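Local coordinates for protein alpha-galactosidase (Lactobacillus brevis, PDB 3MI6) that probably hydrolyses terminal, non-reducing alpha-D-galactose residues from alpha-galactosides such as galactose oligosaccharides, galactomannans and galactolipids, as a glycoside hydrolase of family 36, at residues A597-L602 against W654-D659; A624-K627 against L632-F635; Q216-L221 against H227-F232; R204-H209 against T563-P568. One frame throughout, in Å; residues are numbered along the deposited sequence.

Contact 1. Residues A597-L602 against W654-D659; sequences AFFGDL and WQVVSD
Phe-599 and Trp-654 reach toward each other from opposite directions, and the six-membered ring of the indole comes down over one face of the phenyl ring. As modelled, the centroids of the Phe-599 ring and the Trp-654 six-membered ring are 3.9 Å apart. Their planes meet at 49°, an inclination that is neither a stack nor an edge-to-face pair. Trp-654 CE3 sits over the middle of the phenyl ring, while the modelled separation round CZ3 is too small for carbon atoms, so both distances are doubtful. Val-656 comes from the other side of the phenyl plane and approaches obliquely. Its CG2 is 4.0 Å from Phe-599 CE2, and its CG1 is 4.0 Å from Phe-599 CD2. An indole over one face and a valine beyond the rim both come from the same face of one strand: along 654-657 alternate residues face alternate ways, and Gln-655 between them turns its side chain from the contact. With CG anti to its carbonyl carbon (chi1 -65°), Phe-599 projects from the centre of an inverse gamma turn, closed by a weak bond from Gly-600 N to Phe-598 O. A flat apolar side chain suits this buried site, since its surroundings are an indole, a valine and further aromatic rings. Phe-633 meets Phe-599 edge-to-face, and Tyr-669 does the same to Trp-654, which widens the aromatic packing. The arrangement belongs to the domain junction of a family 36 glycosidase, where the turn entering the last strand, 601-604, of the (beta/alpha)8 barrel packs on the C-terminal antiparallel sheet.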
loop_
_atom_site.group_PDB
_atom_site.type_symbol
_atom_site.label_atom_id
_atom_site.label_comp_id
_atom_site.label_asym_id
_atom_site.label_seq_id
_atom_site.Cartn_x
_atom_site.Cartn_y
_atom_site.Cartn_z
ATOM N N ALA D 597 5.196 -11.198 -31.780
ATOM C CA ALA D 597 4.497 -10.660 -32.948
ATOM C C ALA D 597 3.350 -11.542 -33.463
ATOM O O ALA D 597 2.475 -11.062 -34.183
ATOM C CB ALA D 597 5.478 -10.317 -34.079
ATOM N N PHE D 598 3.339 -12.819 -33.102
ATOM C CA PHE D 598 2.215 -13.662 -33.499
ATOM C C PHE D 598 0.909 -13.132 -32.930
ATOM O O PHE D 598 -0.131 -13.278 -33.553
ATOM C CB PHE D 598 2.368 -15.103 -33.033
ATOM C CG PHE D 598 3.554 -15.805 -33.596
ATOM C CD1 PHE D 598 4.033 -15.488 -34.848
ATOM C CD2 PHE D 598 4.184 -16.803 -32.869
ATOM C CE1 PHE D 598 5.120 -16.141 -35.355
ATOM C CE2 PHE D 598 5.269 -17.465 -33.379
ATOM C CZ PHE D 598 5.739 -17.137 -34.617
ATOM N N PHE D 599 0.946 -12.530 -31.744
ATOM C CA PHE D 599 -0.295 -12.106 -31.097
ATOM C C PHE D 599 -0.774 -10.740 -31.600
ATOM O O PHE D 599 -0.964 -9.772 -30.850
ATOM C CB PHE D 599 -0.168 -12.193 -29.577
ATOM C CG PHE D 599 0.008 -13.597 -29.088
ATOM C CD1 PHE D 599 1.246 -14.222 -29.169
ATOM C CD2 PHE D 599 -1.074 -14.313 -28.582
ATOM C CE1 PHE D 599 1.418 -15.514 -28.727
ATOM C CE2 PHE D 599 -0.918 -15.603 -28.135
ATOM C CZ PHE D 599 0.329 -16.212 -28.205
ATOM N N GLY D 600 -0.976 -10.702 -32.908
ATOM C CA GLY D 600 -1.410 -9.520 -33.601
ATOM C C GLY D 600 -1.323 -9.877 -35.063
ATOM O O GLY D 600 -1.513 -11.029 -35.453
ATOM N N ASP D 601 -1.001 -8.887 -35.873
ATOM C CA ASP D 601 -0.901 -9.083 -37.306
ATOM C C ASP D 601 0.568 -9.094 -37.727
ATOM O O ASP D 601 1.186 -8.040 -37.929
ATOM C CB ASP D 601 -1.729 -8.014 -38.030
ATOM C CG ASP D 601 -3.175 -7.985 -37.535
ATOM O OD1 ASP D 601 -3.703 -9.069 -37.205
ATOM O OD2 ASP D 601 -3.777 -6.889 -37.443
ATOM N N LEU D 602 1.094 -10.312 -37.854
ATOM C CA LEU D 602 2.514 -10.572 -38.095
ATOM C C LEU D 602 3.021 -9.936 -39.381
ATOM O O LEU D 602 2.315 -9.888 -40.386
ATOM C CB LEU D 602 2.799 -12.088 -38.101
ATOM C CG LEU D 602 4.259 -12.502 -38.283
ATOM C CD1 LEU D 602 5.090 -11.999 -37.126
ATOM C CD2 LEU D 602 4.403 -14.014 -38.437
ATOM N N TRP D 654 0.119 -14.595 -21.967
ATOM C CA TRP D 654 -1.260 -14.614 -22.411
ATOM C C TRP D 654 -1.676 -15.772 -23.310
ATOM O O TRP D 654 -0.871 -16.660 -23.636
ATOM C CB TRP D 654 -1.707 -13.279 -23.023
ATOM C CG TRP D 654 -0.723 -12.314 -23.648
ATOM C CD1 TRP D 654 -0.541 -10.971 -23.311
ATOM C CD2 TRP D 654 0.141 -12.556 -24.745
ATOM N NE1 TRP D 654 0.402 -10.376 -24.142
ATOM C CE2 TRP D 654 0.838 -11.331 -25.024
ATOM C CE3 TRP D 654 0.412 -13.672 -25.510
ATOM C CZ2 TRP D 654 1.767 -11.222 -26.034
ATOM C CZ3 TRP D 654 1.325 -13.563 -26.495
ATOM C CH2 TRP D 654 1.992 -12.347 -26.767
ATOM N N GLN D 655 -2.949 -15.747 -23.706
ATOM C CA GLN D 655 -3.549 -16.883 -24.381
ATOM C C GLN D 655 -4.632 -16.460 -25.378
ATOM O O GLN D 655 -5.453 -15.596 -25.080
ATOM C CB GLN D 655 -4.161 -17.808 -23.324
ATOM C CG GLN D 655 -4.342 -19.247 -23.760
ATOM C CD GLN D 655 -4.991 -20.117 -22.685
ATOM O OE1 GLN D 655 -5.643 -21.122 -22.981
ATOM N NE2 GLN D 655 -4.820 -19.723 -21.434
ATOM N N VAL D 656 -4.639 -17.070 -26.558
ATOM C CA VAL D 656 -5.790 -16.953 -27.454
ATOM C C VAL D 656 -6.520 -18.293 -27.556
ATOM O O VAL D 656 -5.879 -19.347 -27.661
ATOM C CB VAL D 656 -5.384 -16.489 -28.859
ATOM C CG1 VAL D 656 -4.976 -15.047 -28.834
ATOM C CG2 VAL D 656 -4.257 -17.348 -29.391
ATOM N N VAL D 657 -7.854 -18.242 -27.511
ATOM C CA VAL D 657 -8.694 -19.437 -27.512
ATOM C C VAL D 657 -9.717 -19.370 -28.651
ATOM O O VAL D 657 -10.328 -18.320 -28.900
ATOM C CB VAL D 657 -9.456 -19.604 -26.158
ATOM C CG1 VAL D 657 -10.214 -20.909 -26.107
ATOM C CG2 VAL D 657 -8.506 -19.510 -24.973
ATOM N N SER D 658 -9.900 -20.496 -29.334
ATOM C CA SER D 658 -10.901 -20.628 -30.390
ATOM C C SER D 658 -12.366 -20.525 -29.902
ATOM O O SER D 658 -12.636 -20.512 -28.689
ATOM C CB SER D 658 -10.686 -21.948 -31.108
ATOM O OG SER D 658 -10.896 -23.008 -30.207
ATOM N N ASP D 659 -13.294 -20.439 -30.861
ATOM C CA ASP D 659 -14.739 -20.356 -30.589
ATOM C C ASP D 659 -15.247 -21.544 -29.757
ATOM O O ASP D 659 -15.931 -21.379 -28.753
ATOM C CB ASP D 659 -15.531 -20.284 -31.913
ATOM C CG ASP D 659 -15.644 -18.857 -32.469
ATOM O OD1 ASP D 659 -15.554 -17.905 -31.660
ATOM O OD2 ASP D 659 -15.836 -18.686 -33.705
#

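Contact 2. Residues A624-K627 against L632-F635; sequences AFYK and LFQF
Tyr-626 sets its CG anti to the backbone N (chi1 -178°), as does Phe-625 one residue before it, and this throws both rings off helix 613-628 to meet Phe-633 and Gln-634. The Tyr-626 and Phe-633 rings are nearly parallel, their planes 13° apart, yet slid so far that they barely overlap; contact is made at Tyr-626 CD1, 3.8 Å from Phe-633 CD2. Phe-625 takes another bearing: its CE2 lies in the plane of the Phe-633 ring, at that ring's edge, 3.8 Å from Phe-633 CZ. The three rings form an aromatic cluster. The phenol adds what a phenylalanine could not. Its OH accepts a hydrogen bond of 2.8 Å from Gln-634 NE2, bent to 151° at the hydrogen and close to the amide plane. Gly-600 O and Leu-602 N also bond to this hydroxyl, so three partners grip it, while Gln-634 NE2 has a second acceptor in Arg-330 O. The contact packs helix 630-635 beside the end of helix 613-628, the Tyr-626 hydroxyl tying them to the start of barrel strand 601-604, while Phe-625 and Phe-633 both touch Ile-665 of strand 663-670 in the C-terminal sheet.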
loop_
_atom_site.group_PDB
_atom_site.type_symbol
_atom_site.label_atom_id
_atom_site.label_comp_id
_atom_site.label_asym_id
_atom_site.label_seq_id
_atom_site.Cartn_x
_atom_site.Cartn_y
_atom_site.Cartn_z
ATOM N N ALA D 624 5.031 -20.292 -41.670
ATOM C CA ALA D 624 4.181 -21.480 -41.820
ATOM C C ALA D 624 3.409 -21.727 -40.535
ATOM O O ALA D 624 2.229 -22.068 -40.551
ATOM C CB ALA D 624 5.010 -22.680 -42.161
ATOM N N PHE D 625 4.086 -21.536 -39.414
ATOM C CA PHE D 625 3.438 -21.689 -38.130
ATOM C C PHE D 625 2.327 -20.663 -37.972
ATOM O O PHE D 625 1.205 -21.001 -37.590
ATOM C CB PHE D 625 4.442 -21.531 -36.988
ATOM C CG PHE D 625 3.821 -21.646 -35.630
ATOM C CD1 PHE D 625 3.325 -22.858 -35.186
ATOM C CD2 PHE D 625 3.737 -20.552 -34.798
ATOM C CE1 PHE D 625 2.757 -22.973 -33.945
ATOM C CE2 PHE D 625 3.171 -20.664 -33.541
ATOM C CZ PHE D 625 2.686 -21.869 -33.120
ATOM N N TYR D 626 2.647 -19.402 -38.250
ATOM C CA TYR D 626 1.679 -18.339 -38.062
ATOM C C TYR D 626 0.471 -18.534 -38.957
ATOM O O TYR D 626 -0.670 -18.342 -38.517
ATOM C CB TYR D 626 2.307 -16.984 -38.327
ATOM C CG TYR D 626 1.360 -15.830 -38.105
ATOM C CD1 TYR D 626 1.068 -15.387 -36.820
ATOM C CD2 TYR D 626 0.763 -15.171 -39.180
ATOM C CE1 TYR D 626 0.199 -14.319 -36.610
ATOM C CE2 TYR D 626 -0.107 -14.107 -38.983
ATOM C CZ TYR D 626 -0.381 -13.681 -37.699
ATOM O OH TYR D 626 -1.226 -12.620 -37.495
ATOM N N LYS D 627 0.726 -18.910 -40.213
ATOM C CA LYS D 627 -0.346 -19.143 -41.182
ATOM C C LYS D 627 -1.278 -20.280 -40.737
ATOM O O LYS D 627 -2.500 -20.169 -40.842
ATOM C CB LYS D 627 0.229 -19.462 -42.565
ATOM C CG LYS D 627 0.884 -18.302 -43.312
ATOM C CD LYS D 627 1.387 -18.787 -44.673
ATOM C CE LYS D 627 1.867 -17.654 -45.540
ATOM N NZ LYS D 627 2.224 -18.124 -46.918
ATOM N N LEU D 632 -6.687 -18.321 -35.162
ATOM C CA LEU D 632 -6.568 -18.365 -33.712
ATOM C C LEU D 632 -5.844 -17.113 -33.182
ATOM O O LEU D 632 -6.328 -16.422 -32.282
ATOM C CB LEU D 632 -5.813 -19.634 -33.330
ATOM C CG LEU D 632 -5.691 -19.986 -31.851
ATOM C CD1 LEU D 632 -7.045 -19.902 -31.164
ATOM C CD2 LEU D 632 -5.070 -21.367 -31.661
ATOM N N PHE D 633 -4.687 -16.825 -33.773
ATOM C CA PHE D 633 -3.833 -15.723 -33.353
ATOM C C PHE D 633 -4.499 -14.359 -33.544
ATOM O O PHE D 633 -4.548 -13.529 -32.640
ATOM C CB PHE D 633 -2.530 -15.764 -34.138
ATOM C CG PHE D 633 -1.469 -16.647 -33.533
ATOM C CD1 PHE D 633 -1.101 -16.507 -32.214
ATOM C CD2 PHE D 633 -0.813 -17.585 -34.302
ATOM C CE1 PHE D 633 -0.125 -17.296 -31.669
ATOM C CE2 PHE D 633 0.166 -18.379 -33.760
ATOM C CZ PHE D 633 0.508 -18.233 -32.444
ATOM N N GLN D 634 -5.034 -14.134 -34.731
ATOM C CA GLN D 634 -5.675 -12.869 -35.029
ATOM C C GLN D 634 -7.064 -12.671 -34.408
ATOM O O GLN D 634 -7.358 -11.577 -33.954
ATOM C CB GLN D 634 -5.715 -12.651 -36.541
ATOM C CG GLN D 634 -4.336 -12.549 -37.172
ATOM C CD GLN D 634 -4.439 -12.340 -38.662
ATOM O OE1 GLN D 634 -5.533 -12.435 -39.221
ATOM N NE2 GLN D 634 -3.320 -12.037 -39.316
ATOM N N PHE D 635 -7.918 -13.697 -34.375
ATOM C CA PHE D 635 -9.318 -13.477 -33.955
ATOM C C PHE D 635 -9.785 -14.255 -32.726
ATOM O O PHE D 635 -10.888 -14.013 -32.216
ATOM C CB PHE D 635 -10.301 -13.714 -35.110
ATOM C CG PHE D 635 -9.961 -12.961 -36.351
ATOM C CD1 PHE D 635 -10.102 -11.577 -36.396
ATOM C CD2 PHE D 635 -9.495 -13.627 -37.477
ATOM C CE1 PHE D 635 -9.798 -10.874 -37.534
ATOM C CE2 PHE D 635 -9.181 -12.927 -38.630
ATOM C CZ PHE D 635 -9.334 -11.543 -38.664
#

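Contact 3. Residues Q216-L221 against H227-F232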
loop_
_atom_site.group_PDB
_atom_site.type_symbol
_atom_site.label_atom_id
_atom_site.label_comp_id
_atom_site.label_asym_id
_atom_site.label_seq_id
_atom_site.Cartn_x
_atom_site.Cartn_y
_atom_site.Cartn_z
ATOM N N GLN D 216 -9.464 14.079 -11.747
ATOM C CA GLN D 216 -8.402 13.277 -12.344
ATOM C C GLN D 216 -8.868 12.992 -13.743
ATOM O O GLN D 216 -9.897 12.324 -13.963
ATOM C CB GLN D 216 -8.171 11.958 -11.620
ATOM C CG GLN D 216 -9.432 11.247 -11.245
ATOM C CD GLN D 216 -9.637 11.209 -9.751
ATOM O OE1 GLN D 216 -10.536 11.874 -9.206
ATOM N NE2 GLN D 216 -8.785 10.437 -9.063
ATOM N N SER D 217 -8.115 13.517 -14.695
ATOM C CA SER D 217 -8.488 13.372 -16.070
ATOM C C SER D 217 -7.233 13.064 -16.862
ATOM O O SER D 217 -6.109 13.219 -16.363
ATOM C CB SER D 217 -9.119 14.680 -16.544
ATOM O OG SER D 217 -8.210 15.767 -16.399
ATOM N N ILE D 218 -7.434 12.595 -18.087
ATOM C CA ILE D 218 -6.383 12.584 -19.083
ATOM C C ILE D 218 -6.975 13.158 -20.367
ATOM O O ILE D 218 -8.156 13.027 -20.612
ATOM C CB ILE D 218 -5.866 11.163 -19.334
ATOM C CG1 ILE D 218 -6.909 10.341 -20.097
ATOM C CG2 ILE D 218 -5.488 10.508 -18.036
ATOM C CD1 ILE D 218 -7.040 8.935 -19.584
ATOM N N SER D 219 -6.149 13.793 -21.184
ATOM C CA SER D 219 -6.656 14.533 -22.335
ATOM C C SER D 219 -5.652 14.652 -23.493
ATOM O O SER D 219 -4.489 14.242 -23.398
ATOM C CB SER D 219 -7.115 15.938 -21.893
ATOM O OG SER D 219 -6.060 16.686 -21.282
ATOM N N SER D 220 -6.113 15.233 -24.588
ATOM C CA SER D 220 -5.225 15.528 -25.694
ATOM C C SER D 220 -5.532 16.911 -26.278
ATOM O O SER D 220 -6.700 17.259 -26.495
ATOM C CB SER D 220 -5.360 14.439 -26.758
ATOM O OG SER D 220 -4.267 14.462 -27.648
ATOM N N LEU D 221 -4.478 17.696 -26.510
ATOM C CA LEU D 221 -4.580 18.992 -27.174
ATOM C C LEU D 221 -3.830 18.978 -28.468
ATOM O O LEU D 221 -3.460 20.031 -28.969
ATOM C CB LEU D 221 -3.950 20.069 -26.323
ATOM C CG LEU D 221 -4.757 20.278 -25.064
ATOM C CD1 LEU D 221 -3.969 21.091 -24.035
ATOM C CD2 LEU D 221 -6.065 20.931 -25.481
ATOM N N HIS D 227 0.009 9.680 -28.601
ATOM C CA HIS D 227 0.900 8.671 -28.045
ATOM C C HIS D 227 0.764 8.740 -26.519
ATOM O O HIS D 227 0.829 7.740 -25.834
ATOM C CB HIS D 227 2.378 8.951 -28.402
ATOM C CG HIS D 227 2.703 8.823 -29.863
ATOM N ND1 HIS D 227 2.721 9.906 -30.722
ATOM C CD2 HIS D 227 3.034 7.744 -30.615
ATOM C CE1 HIS D 227 3.037 9.496 -31.938
ATOM N NE2 HIS D 227 3.233 8.188 -31.900
ATOM N N GLN D 228 0.549 9.944 -26.001
ATOM C CA GLN D 228 0.683 10.214 -24.578
ATOM C C GLN D 228 -0.430 9.632 -23.722
ATOM O O GLN D 228 -0.164 9.058 -22.672
ATOM C CB GLN D 228 0.784 11.722 -24.352
ATOM C CG GLN D 228 2.083 12.360 -24.882
ATOM C CD GLN D 228 2.207 12.290 -26.392
ATOM O OE1 GLN D 228 3.308 12.120 -26.933
ATOM N NE2 GLN D 228 1.082 12.410 -27.085
ATOM N N GLN D 229 -1.677 9.801 -24.158
ATOM C CA GLN D 229 -2.844 9.304 -23.421
ATOM C C GLN D 229 -3.839 8.724 -24.407
ATOM O O GLN D 229 -4.144 9.356 -25.407
ATOM C CB GLN D 229 -3.543 10.431 -22.656
ATOM C CG GLN D 229 -2.640 11.275 -21.763
ATOM C CD GLN D 229 -2.231 10.572 -20.478
ATOM O OE1 GLN D 229 -2.625 9.429 -20.217
ATOM N NE2 GLN D 229 -1.444 11.270 -19.653
ATOM N N ASN D 230 -4.346 7.527 -24.132
ATOM C CA ASN D 230 -5.381 6.929 -24.969
ATOM C C ASN D 230 -6.772 7.215 -24.434
ATOM O O ASN D 230 -6.950 7.330 -23.220
ATOM C CB ASN D 230 -5.201 5.416 -25.057
ATOM C CG ASN D 230 -6.040 4.815 -26.141
ATOM O OD1 ASN D 230 -5.585 4.663 -27.270
ATOM N ND2 ASN D 230 -7.289 4.514 -25.828
ATOM N N PRO D 231 -7.766 7.316 -25.336
ATOM C CA PRO D 231 -9.156 7.614 -24.957
ATOM C C PRO D 231 -9.812 6.537 -24.100
ATOM O O PRO D 231 -10.809 6.827 -23.451
ATOM C CB PRO D 231 -9.877 7.703 -26.306
ATOM C CG PRO D 231 -8.812 8.064 -27.282
ATOM C CD PRO D 231 -7.575 7.366 -26.798
ATOM N N PHE D 232 -9.279 5.321 -24.098
ATOM C CA PHE D 232 -9.874 4.238 -23.308
ATOM C C PHE D 232 -9.463 4.205 -21.831
ATOM O O PHE D 232 -8.283 4.294 -21.496
ATOM C CB PHE D 232 -9.553 2.881 -23.917
ATOM C CG PHE D 232 -9.991 1.750 -23.069
ATOM C CD1 PHE D 232 -11.344 1.467 -22.928
ATOM C CD2 PHE D 232 -9.067 0.987 -22.376
ATOM C CE1 PHE D 232 -11.770 0.421 -22.117
ATOM C CE2 PHE D 232 -9.476 -0.070 -21.570
ATOM C CZ PHE D 232 -10.832 -0.358 -21.436
#
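Ile-218 and Gln-229 supply most of this contact, and what passes between them is van der Waals packing. The glutamine bends at chi2 (-75°), which folds its amide back beside the branched isoleucine. Its OE1 comes to 3.8 Å from Ile-218 CG2, and its CD to 3.9 Å from Ile-218 CB. A beta-branched side chain suits the extended strand here and presents two branches: the second ends in CD1, which lies 4.0 Å from Asn-230 O. The methylenes of Gln-229 also rest on the backbone, with CG 3.9 Å from Ser-219 O.

Hydrogen bonds do not cross between the segments; the polar groups of Gln-229 find partners beyond them. Gln-229 OE1 is bonded to Ser-197 OG, and the backbone N of Gln-229 to Ser-226 OG, so a long polar residue can cover an apolar neighbour while its buried oxygen is satisfied. Cut back to an alanine, this residue would probably uncover one flank of Ile-218 and leave the Ser-197 hydroxyl without this partner.

Between strands 214-219 and 233-236, the irregular segment 227-232 pairs by backbone bonds with strand 192-197 through Asn-230 and Phe-196. Strand 214-219 belongs to a different sheet, bonded to strand 258-264, and Ser-217 pairs antiparallel with a strand of the second subunit. The contact therefore joins two sheets of the N-terminal domain beside the subunit interface.

Contact 4. Residues R204-H209 against T563-P568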
loop_
_atom_site.group_PDB
_atom_site.type_symbol
_atom_site.label_atom_id
_atom_site.label_comp_id
_atom_site.label_asym_id
_atom_site.label_seq_id
_atom_site.Cartn_x
_atom_site.Cartn_y
_atom_site.Cartn_z
ATOM N N ARG D 204 0.937 3.463 -24.141
ATOM C CA ARG D 204 -0.123 2.737 -23.458
ATOM C C ARG D 204 0.280 1.793 -22.326
ATOM O O ARG D 204 -0.358 0.765 -22.142
ATOM C CB ARG D 204 -1.003 2.008 -24.487
ATOM C CG ARG D 204 -1.916 2.960 -25.247
ATOM C CD ARG D 204 -2.815 2.266 -26.245
ATOM N NE ARG D 204 -2.038 1.681 -27.330
ATOM C CZ ARG D 204 -1.398 2.391 -28.261
ATOM N NH1 ARG D 204 -1.438 3.724 -28.229
ATOM N NH2 ARG D 204 -0.703 1.769 -29.216
ATOM N N HIS D 205 1.293 2.137 -21.539
ATOM C CA HIS D 205 1.517 1.399 -20.284
ATOM C C HIS D 205 0.326 1.650 -19.347
ATOM O O HIS D 205 -0.237 2.747 -19.335
ATOM C CB HIS D 205 2.823 1.829 -19.604
ATOM C CG HIS D 205 4.058 1.437 -20.356
ATOM N ND1 HIS D 205 5.266 1.201 -19.732
ATOM C CD2 HIS D 205 4.266 1.216 -21.680
ATOM C CE1 HIS D 205 6.169 0.867 -20.641
ATOM N NE2 HIS D 205 5.589 0.868 -21.830
ATOM N N LEU D 206 -0.039 0.642 -18.554
ATOM C CA LEU D 206 -1.193 0.723 -17.664
ATOM C C LEU D 206 -0.858 1.397 -16.315
ATOM O O LEU D 206 0.161 1.106 -15.699
ATOM C CB LEU D 206 -1.744 -0.678 -17.448
ATOM C CG LEU D 206 -3.065 -0.865 -16.698
ATOM C CD1 LEU D 206 -3.662 -2.172 -17.145
ATOM C CD2 LEU D 206 -2.924 -0.844 -15.172
ATOM N N TYR D 207 -1.707 2.320 -15.880
ATOM C CA TYR D 207 -1.531 2.976 -14.586
ATOM C C TYR D 207 -2.828 2.821 -13.817
ATOM O O TYR D 207 -3.912 2.920 -14.387
ATOM C CB TYR D 207 -1.165 4.452 -14.733
ATOM C CG TYR D 207 0.206 4.669 -15.273
ATOM C CD1 TYR D 207 1.304 4.756 -14.423
ATOM C CD2 TYR D 207 0.429 4.756 -16.644
ATOM C CE1 TYR D 207 2.594 4.948 -14.926
ATOM C CE2 TYR D 207 1.721 4.943 -17.153
ATOM C CZ TYR D 207 2.794 5.041 -16.283
ATOM O OH TYR D 207 4.072 5.220 -16.778
ATOM N N ARG D 208 -2.725 2.538 -12.527
ATOM C CA ARG D 208 -3.905 2.170 -11.760
ATOM C C ARG D 208 -3.887 2.915 -10.432
ATOM O O ARG D 208 -3.029 2.668 -9.598
ATOM C CB ARG D 208 -3.967 0.648 -11.571
ATOM C CG ARG D 208 -5.049 0.192 -10.577
ATOM C CD ARG D 208 -5.451 -1.278 -10.711
ATOM N NE ARG D 208 -6.658 -1.553 -9.936
ATOM C CZ ARG D 208 -7.383 -2.662 -10.034
ATOM N NH1 ARG D 208 -7.057 -3.630 -10.868
ATOM N NH2 ARG D 208 -8.459 -2.798 -9.304
ATOM N N HIS D 209 -4.806 3.859 -10.267
ATOM C CA HIS D 209 -4.832 4.724 -9.078
ATOM C C HIS D 209 -6.247 4.871 -8.490
ATOM O O HIS D 209 -7.249 4.931 -9.211
ATOM C CB HIS D 209 -4.207 6.106 -9.384
ATOM C CG HIS D 209 -2.732 6.055 -9.650
ATOM N ND1 HIS D 209 -2.204 5.769 -10.892
ATOM C CD2 HIS D 209 -1.675 6.212 -8.821
ATOM C CE1 HIS D 209 -0.887 5.761 -10.819
ATOM N NE2 HIS D 209 -0.540 6.029 -9.574
ATOM N N THR D 563 -2.323 -2.332 -24.672
ATOM C CA THR D 563 -3.271 -2.074 -25.741
ATOM C C THR D 563 -4.477 -3.028 -25.674
ATOM O O THR D 563 -5.617 -2.606 -25.902
ATOM C CB THR D 563 -2.582 -2.096 -27.126
ATOM O OG1 THR D 563 -1.546 -1.104 -27.148
ATOM C CG2 THR D 563 -3.580 -1.797 -28.235
ATOM N N SER D 564 -4.236 -4.294 -25.330
ATOM C CA SER D 564 -5.302 -5.308 -25.299
ATOM C C SER D 564 -6.482 -5.011 -24.362
ATOM O O SER D 564 -7.589 -5.504 -24.584
ATOM C CB SER D 564 -4.735 -6.694 -24.990
ATOM O OG SER D 564 -4.181 -6.737 -23.689
ATOM N N TYR D 565 -6.256 -4.214 -23.324
ATOM C CA TYR D 565 -7.351 -3.811 -22.445
ATOM C C TYR D 565 -8.417 -3.084 -23.263
ATOM O O TYR D 565 -9.623 -3.207 -23.014
ATOM C CB TYR D 565 -6.840 -2.938 -21.299
ATOM C CG TYR D 565 -6.132 -3.731 -20.224
ATOM C CD1 TYR D 565 -4.746 -3.889 -20.236
ATOM C CD2 TYR D 565 -6.851 -4.343 -19.184
ATOM C CE1 TYR D 565 -4.085 -4.651 -19.227
ATOM C CE2 TYR D 565 -6.206 -5.095 -18.181
ATOM C CZ TYR D 565 -4.822 -5.253 -18.213
ATOM O OH TYR D 565 -4.186 -5.991 -17.226
ATOM N N GLY D 566 -7.969 -2.336 -24.268
ATOM C CA GLY D 566 -8.866 -1.520 -25.043
ATOM C C GLY D 566 -9.057 -2.031 -26.446
ATOM O O GLY D 566 -10.045 -1.695 -27.098
ATOM N N TYR D 567 -8.125 -2.845 -26.921
ATOM C CA TYR D 567 -8.143 -3.227 -28.324
ATOM C C TYR D 567 -7.672 -4.669 -28.573
ATOM O O TYR D 567 -6.605 -5.070 -28.136
ATOM C CB TYR D 567 -7.342 -2.198 -29.146
ATOM C CG TYR D 567 -7.653 -0.743 -28.788
ATOM C CD1 TYR D 567 -8.565 -0.008 -29.514
ATOM C CD2 TYR D 567 -7.027 -0.116 -27.725
ATOM C CE1 TYR D 567 -8.838 1.310 -29.197
ATOM C CE2 TYR D 567 -7.295 1.182 -27.391
ATOM C CZ TYR D 567 -8.203 1.900 -28.122
ATOM O OH TYR D 567 -8.476 3.217 -27.789
ATOM N N PRO D 568 -8.482 -5.444 -29.303
ATOM C CA PRO D 568 -8.196 -6.839 -29.659
ATOM C C PRO D 568 -6.996 -6.929 -30.577
ATOM O O PRO D 568 -6.731 -5.993 -31.312
ATOM C CB PRO D 568 -9.436 -7.273 -30.433
ATOM C CG PRO D 568 -10.444 -6.139 -30.297
ATOM C CD PRO D 568 -9.690 -4.925 -29.973
#
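Arg-204 opens the first segment and makes its polar contact with Thr-563. Its NE donates to Thr-563 OG1 at 2.8 Å along a nearly straight line, 166° at the hydrogen, and the hydroxyl lies close to the guanidinium plane, at the edge. A bend at chi3 (-66°) turns NE onto the threonine instead of letting the chain run on past it. The same hydroxyl bonds to Ile-559 O, one helical turn back, which helps fix its rotation; a small side chain with one OH suits this buried helix face. The rest of the guanidinium is held as well, NH1 by Gly-531 O and the cation by the ring of Phe-534. A leucine in its place would probably leave Thr-563 OG1 and Gly-531 O without this donor and take the cation from the Phe-534 ring.

Strand 205-210, which follows, is the outermost within the chain of a large antiparallel sheet in the N-terminal domain, whereas helix 553-566 follows strand 544-546 of the (beta/alpha)8 barrel, so the contact is an interdomain seam. The side chain of Arg-204 is about 10 Å from that of Asp-549, the predicted proton donor.

His-205 points from the helix, and Leu-206, next in the alternation, points to it. Its CD1 stands over one face of the Tyr-565 ring in a CH-pi contact, 3.6 Å from the ring centroid and 25° off the normal. The two side chains meet at about a right angle, so a methyl rather than the length of the leucine is laid on the ring, which also makes a cation-pi contact with Arg-640.

How the contacts relate
All four contacts are buried, but they lie at different distances from the centre of the chain: contact 4 is centred about 10 Å from it and contact 2 about 22 Å. Contacts 1 and 2 form one aromatic region where barrel and C-terminal sheet meet; they touch through Tyr-626 and Gly-600, and contact 2 is nested in the loop closed by contact 1. Contacts 3 and 4 both involve the N-terminal domain, contact 4 joining it to the barrel; Phe-232 packs on Gly-566, and both reach the second subunit. Contact 1 is purely apolar and contact 3 has no cross-segment hydrogen bond, whereas contact 2 adds one to its aromatic cluster and contact 4 one beside its CH-pi contact.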